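Local structure of aspartate aminotransferase (Rhodobacter sphaeroides, 3NRA) at residues B[100-114]-B[261-275]. The protein probably catalyses the pyridoxal-phosphate-dependent transfer of an amino group from L-aspartate to 2-oxoglutarate, giving oxaloacetate and L-glutamate. Residues are numbered along the deposited sequence; the frame is centred on the assembly and turned at random. Where two conformers were deposited one is given.
Sequences DARDGLIITPGTQGA and RLGVAFGSRAIIARM
I106 and A265 form the tightly packed centre of this contact, in which strand 105-108 runs antiparallel to strand 263-267 at the edge of the seven-stranded sheet of the aminotransferase large domain. Their backbones exchange two bonds, I106 N to A265 O at 2.9 Å and nearly straight, and A265 N to I106 O. On the same face, CG2 of I106 presses on CB of A265 at 3.5 Å, closer than usual for two carbons. Helix 269-275 closes over this spot: CD1 of I272 meets I106 CG2, and the bend of selenomethionine M275 at its last torsion (chi3 63°) brings CE to 3.4 Å from A114 O. On the opposite face, L105 lies alongside F266, its CD1 against F266 CB.

The solvent end is looser. D100 OD2 and R269 NH1 make a weak salt bridge of 3.4 Å, with the carboxylate and guanidinium planes 48° apart, and R269 also pairs with E243. The other carboxylate oxygen, OD1, accepts from R102 N in an Asx turn, while a water joins D103 O to R269 O. An alanine in place of D100 would probably leave the 100-103 turn less firmly held and deprive R269 of an acidic partner at NH1.

Beyond the paired ends of the strands, the start of helix 110-120 and the loop residue R261 meet the cofactor phosphate. T108 OG1, placed between its backbone N and carbonyl carbon (chi1 56°), donates to G110 O at 2.7 Å, tying the strand to the following turn. T111 N, Q112 N and R261 NH1 bind phosphate oxygens of the cofactor-modified lysine at position 253. Pairing T108 with G263 thus brings backbone donors and a guanidinium together: the N-H groups hydrogen-bond to the phosphate oxygens, while the guanidinium probably offsets part of their negative charge.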
loop_
_atom_site.group_PDB
_atom_site.type_symbol
_atom_site.label_atom_id
_atom_site.label_comp_id
_atom_site.label_asym_id
_atom_site.label_seq_id
_atom_site.Cartn_x
_atom_site.Cartn_y
_atom_site.Cartn_z
ATOM N N ASP B 100 17.496 -13.654 -6.469
ATOM C CA ASP B 100 18.490 -12.752 -5.935
ATOM C C ASP B 100 17.882 -11.930 -4.775
ATOM O O ASP B 100 17.135 -10.987 -5.013
ATOM C CB ASP B 100 18.961 -11.844 -7.070
ATOM C CG ASP B 100 19.977 -10.800 -6.628
ATOM O OD1 ASP B 100 20.291 -10.700 -5.425
ATOM O OD2 ASP B 100 20.445 -10.060 -7.514
ATOM N N ALA B 101 18.226 -12.284 -3.532
ATOM C CA ALA B 101 17.715 -11.567 -2.330
ATOM C C ALA B 101 17.988 -10.051 -2.327
ATOM O O ALA B 101 17.148 -9.261 -1.861
ATOM C CB ALA B 101 18.306 -12.175 -1.050
ATOM N N ARG B 102 19.159 -9.669 -2.830
ATOM C CA ARG B 102 19.632 -8.313 -2.656
ATOM C C ARG B 102 18.991 -7.360 -3.664
ATOM O O ARG B 102 18.424 -6.363 -3.272
ATOM C CB ARG B 102 21.178 -8.270 -2.711
ATOM C CG ARG B 102 21.881 -9.149 -1.616
ATOM C CD ARG B 102 21.156 -9.054 -0.250
ATOM N NE ARG B 102 21.820 -9.733 0.860
ATOM C CZ ARG B 102 22.875 -9.264 1.541
ATOM N NH1 ARG B 102 23.509 -8.150 1.155
ATOM N NH2 ARG B 102 23.329 -9.952 2.601
ATOM N N ASP B 103 19.056 -7.698 -4.952
ATOM C CA ASP B 103 18.564 -6.809 -6.010
ATOM C C ASP B 103 17.382 -7.352 -6.826
ATOM O O ASP B 103 16.858 -6.641 -7.690
ATOM C CB ASP B 103 19.712 -6.459 -6.959
ATOM C CG ASP B 103 20.923 -5.882 -6.230
ATOM O OD1 ASP B 103 20.722 -5.104 -5.280
ATOM O OD2 ASP B 103 22.063 -6.200 -6.617
ATOM N N GLY B 104 16.964 -8.591 -6.572
ATOM C CA GLY B 104 15.902 -9.201 -7.370
ATOM C C GLY B 104 14.683 -9.661 -6.593
ATOM O O GLY B 104 13.982 -10.563 -7.045
ATOM N N LEU B 105 14.448 -9.073 -5.410
ATOM C CA LEU B 105 13.382 -9.539 -4.496
ATOM C C LEU B 105 12.867 -8.371 -3.669
ATOM O O LEU B 105 13.623 -7.731 -2.994
ATOM C CB LEU B 105 13.876 -10.643 -3.576
ATOM C CG LEU B 105 12.867 -11.190 -2.550
ATOM C CD1 LEU B 105 11.546 -11.734 -3.224
ATOM C CD2 LEU B 105 13.518 -12.262 -1.716
ATOM N N ILE B 106 11.568 -8.104 -3.770
ATOM C CA ILE B 106 10.923 -7.034 -3.023
ATOM C C ILE B 106 9.783 -7.635 -2.235
ATOM O O ILE B 106 9.099 -8.545 -2.741
ATOM C CB ILE B 106 10.397 -5.904 -3.969
ATOM C CG1 ILE B 106 9.864 -4.731 -3.166
ATOM C CG2 ILE B 106 9.328 -6.434 -4.923
ATOM C CD1 ILE B 106 9.538 -3.433 -4.045
ATOM N N ILE B 107 9.625 -7.168 -0.974
ATOM C CA ILE B 107 8.473 -7.476 -0.154
ATOM C C ILE B 107 7.478 -6.314 -0.172
ATOM O O ILE B 107 7.860 -5.167 0.063
ATOM C CB ILE B 107 8.853 -7.728 1.289
ATOM C CG1 ILE B 107 9.938 -8.831 1.384
ATOM C CG2 ILE B 107 7.578 -8.125 2.099
ATOM C CD1 ILE B 107 10.425 -9.123 2.845
ATOM N N THR B 108 6.194 -6.639 -0.388
ATOM C CA THR B 108 5.169 -5.659 -0.779
ATOM C C THR B 108 3.900 -5.801 0.094
ATOM O O THR B 108 3.691 -6.866 0.740
ATOM C CB THR B 108 4.722 -5.873 -2.240
ATOM O OG1 THR B 108 4.269 -7.214 -2.389
ATOM C CG2 THR B 108 5.865 -5.603 -3.238
ATOM N N PRO B 109 3.030 -4.749 0.096
ATOM C CA PRO B 109 1.735 -4.845 0.786
ATOM C C PRO B 109 0.745 -5.738 0.014
ATOM O O PRO B 109 -0.039 -5.250 -0.826
ATOM C CB PRO B 109 1.259 -3.399 0.873
ATOM C CG PRO B 109 2.045 -2.658 -0.214
ATOM C CD PRO B 109 3.327 -3.369 -0.363
ATOM N N GLY B 110 0.809 -7.044 0.299
ATOM C CA GLY B 110 0.029 -8.029 -0.424
ATOM C C GLY B 110 0.654 -8.287 -1.779
ATOM O O GLY B 110 1.588 -7.565 -2.213
ATOM N N THR B 111 0.200 -9.343 -2.422
ATOM C CA THR B 111 0.506 -9.566 -3.814
ATOM C C THR B 111 -0.170 -8.487 -4.672
ATOM O O THR B 111 0.347 -8.133 -5.758
ATOM C CB THR B 111 0.091 -10.990 -4.264
ATOM O OG1 THR B 111 0.865 -11.930 -3.554
ATOM C CG2 THR B 111 0.336 -11.210 -5.726
ATOM N N GLN B 112 -1.301 -7.932 -4.193
ATOM C CA GLN B 112 -1.883 -6.740 -4.859
ATOM C C GLN B 112 -0.857 -5.608 -4.909
ATOM O O GLN B 112 -0.707 -4.955 -5.939
ATOM C CB GLN B 112 -3.163 -6.249 -4.147
ATOM C CG GLN B 112 -3.931 -5.148 -4.910
ATOM C CD GLN B 112 -4.385 -5.613 -6.307
ATOM O OE1 GLN B 112 -4.947 -6.699 -6.451
ATOM N NE2 GLN B 112 -4.152 -4.776 -7.325
ATOM N N GLY B 113 -0.169 -5.381 -3.779
ATOM C CA GLY B 113 0.913 -4.390 -3.708
ATOM C C GLY B 113 1.970 -4.604 -4.783
ATOM O O GLY B 113 2.351 -3.660 -5.476
ATOM N N ALA B 114 2.396 -5.854 -4.942
ATOM C CA ALA B 114 3.347 -6.219 -5.950
ATOM C C ALA B 114 2.820 -5.994 -7.374
ATOM O O ALA B 114 3.568 -5.496 -8.254
ATOM C CB ALA B 114 3.787 -7.669 -5.763
ATOM N N ARG B 261 -1.160 -8.679 5.250
ATOM C CA ARG B 261 -0.920 -7.867 4.038
ATOM C C ARG B 261 0.561 -7.965 3.501
ATOM O O ARG B 261 1.327 -6.991 3.556
ATOM C CB ARG B 261 -1.346 -6.411 4.263
ATOM C CG ARG B 261 -1.581 -5.582 2.922
ATOM C CD ARG B 261 -3.069 -5.447 2.608
ATOM N NE ARG B 261 -3.703 -6.743 2.463
ATOM C CZ ARG B 261 -3.750 -7.466 1.350
ATOM N NH1 ARG B 261 -3.311 -6.995 0.193
ATOM N NH2 ARG B 261 -4.275 -8.672 1.402
ATOM N N LEU B 262 0.910 -9.143 2.950
ATOM C CA LEU B 262 2.261 -9.433 2.502
ATOM C C LEU B 262 2.261 -10.070 1.145
ATOM O O LEU B 262 1.414 -10.901 0.845
ATOM C CB LEU B 262 2.985 -10.363 3.503
ATOM C CG LEU B 262 3.130 -9.774 4.895
ATOM C CD1 LEU B 262 3.337 -10.879 5.893
ATOM C CD2 LEU B 262 4.279 -8.741 4.919
ATOM N N GLY B 263 3.188 -9.626 0.294
ATOM C CA GLY B 263 3.441 -10.262 -0.970
ATOM C C GLY B 263 4.877 -10.107 -1.296
ATOM O O GLY B 263 5.600 -9.369 -0.616
ATOM N N VAL B 264 5.317 -10.793 -2.338
ATOM C CA VAL B 264 6.656 -10.583 -2.866
ATOM C C VAL B 264 6.640 -10.535 -4.360
ATOM O O VAL B 264 5.718 -11.082 -5.006
ATOM C CB VAL B 264 7.638 -11.686 -2.440
ATOM C CG1 VAL B 264 7.808 -11.692 -0.922
ATOM C CG2 VAL B 264 7.192 -13.059 -3.002
ATOM N N ALA B 265 7.662 -9.882 -4.915
ATOM C CA ALA B 265 7.942 -9.919 -6.343
ATOM C C ALA B 265 9.422 -10.208 -6.543
ATOM O O ALA B 265 10.265 -9.757 -5.755
ATOM C CB ALA B 265 7.586 -8.654 -6.974
ATOM N N PHE B 266 9.730 -10.974 -7.571
ATOM C CA PHE B 266 11.109 -11.340 -7.844
ATOM C C PHE B 266 11.361 -11.618 -9.283
ATOM O O PHE B 266 10.449 -12.007 -10.031
ATOM C CB PHE B 266 11.556 -12.560 -6.974
ATOM C CG PHE B 266 10.583 -13.741 -6.985
ATOM C CD1 PHE B 266 9.469 -13.762 -6.125
ATOM C CD2 PHE B 266 10.838 -14.855 -7.764
ATOM C CE1 PHE B 266 8.624 -14.859 -6.085
ATOM C CE2 PHE B 266 9.988 -15.941 -7.749
ATOM C CZ PHE B 266 8.882 -15.959 -6.893
ATOM N N GLY B 267 12.604 -11.408 -9.674
ATOM C CA GLY B 267 12.988 -11.464 -11.060
ATOM C C GLY B 267 13.780 -10.246 -11.447
ATOM O O GLY B 267 14.741 -9.889 -10.763
ATOM N N SER B 268 13.372 -9.609 -12.560
ATOM C CA SER B 268 14.188 -8.617 -13.244
ATOM C C SER B 268 14.746 -7.541 -12.315
ATOM O O SER B 268 13.972 -6.840 -11.649
ATOM C CB SER B 268 13.357 -7.925 -14.313
ATOM O OG SER B 268 14.120 -6.904 -14.923
ATOM N N ARG B 269 16.067 -7.376 -12.318
ATOM C CA ARG B 269 16.654 -6.397 -11.449
ATOM C C ARG B 269 16.263 -4.948 -11.828
ATOM O O ARG B 269 15.985 -4.153 -10.933
ATOM C CB ARG B 269 18.165 -6.590 -11.344
ATOM C CG ARG B 269 18.520 -7.831 -10.511
ATOM C CD ARG B 269 19.983 -8.083 -10.471
ATOM N NE ARG B 269 20.418 -8.800 -11.644
ATOM C CZ ARG B 269 20.376 -10.120 -11.764
ATOM N NH1 ARG B 269 19.903 -10.868 -10.768
ATOM N NH2 ARG B 269 20.794 -10.687 -12.882
ATOM N N ALA B 270 16.218 -4.628 -13.127
ATOM C CA ALA B 270 15.820 -3.304 -13.563
ATOM C C ALA B 270 14.373 -3.005 -13.119
ATOM O O ALA B 270 14.095 -1.941 -12.608
ATOM C CB ALA B 270 15.963 -3.160 -15.110
ATOM N N ILE B 271 13.476 -3.967 -13.270
ATOM C CA ILE B 271 12.085 -3.716 -12.953
ATOM C C ILE B 271 11.862 -3.673 -11.424
ATOM O O ILE B 271 11.156 -2.808 -10.926
ATOM C CB ILE B 271 11.140 -4.751 -13.606
ATOM C CG1 ILE B 271 11.241 -4.669 -15.153
ATOM C CG2 ILE B 271 9.712 -4.500 -13.133
ATOM C CD1 ILE B 271 10.526 -5.823 -15.898
ATOM N N ILE B 272 12.483 -4.604 -10.712
ATOM C CA ILE B 272 12.432 -4.635 -9.254
ATOM C C ILE B 272 13.009 -3.331 -8.658
ATOM O O ILE B 272 12.427 -2.771 -7.759
ATOM C CB ILE B 272 13.182 -5.870 -8.694
ATOM C CG1 ILE B 272 12.404 -7.163 -9.023
ATOM C CG2 ILE B 272 13.427 -5.729 -7.183
ATOM C CD1 ILE B 272 11.386 -7.512 -8.052
ATOM N N ALA B 273 14.119 -2.836 -9.209
ATOM C CA ALA B 273 14.685 -1.545 -8.742
ATOM C C ALA B 273 13.673 -0.370 -8.921
ATOM O O ALA B 273 13.513 0.457 -8.035
ATOM C CB ALA B 273 16.052 -1.225 -9.464
ATOM N N ARG B 274 12.989 -0.337 -10.070
ATOM C CA ARG B 274 11.916 0.637 -10.288
ATOM C C ARG B 274 10.771 0.488 -9.270
ATOM O O ARG B 274 10.337 1.478 -8.691
ATOM C CB ARG B 274 11.386 0.540 -11.708
ATOM C CG ARG B 274 12.414 0.991 -12.762
ATOM C CD ARG B 274 11.760 1.388 -14.050
ATOM N NE ARG B 274 11.245 0.260 -14.818
ATOM C CZ ARG B 274 11.753 -0.206 -15.977
ATOM N NH1 ARG B 274 12.855 0.312 -16.532
ATOM N NH2 ARG B 274 11.143 -1.214 -16.595
HETATM N N MSE B 275 10.329 -0.756 -9.030
HETATM C CA MSE B 275 9.234 -1.036 -8.085
HETATM C C MSE B 275 9.602 -0.580 -6.648
HETATM O O MSE B 275 8.742 -0.117 -5.903
HETATM C CB MSE B 275 8.906 -2.543 -8.072
HETATM C CG MSE B 275 8.352 -3.105 -9.401
HETATM SE SE MSE B 275 8.245 -5.033 -9.395
HETATM C CE MSE B 275 6.983 -5.185 -7.965
HETATM O O HOH W 1 17.294 -4.186 -8.486
HETATM O O HOH W 2 -0.018 -12.615 -0.826
#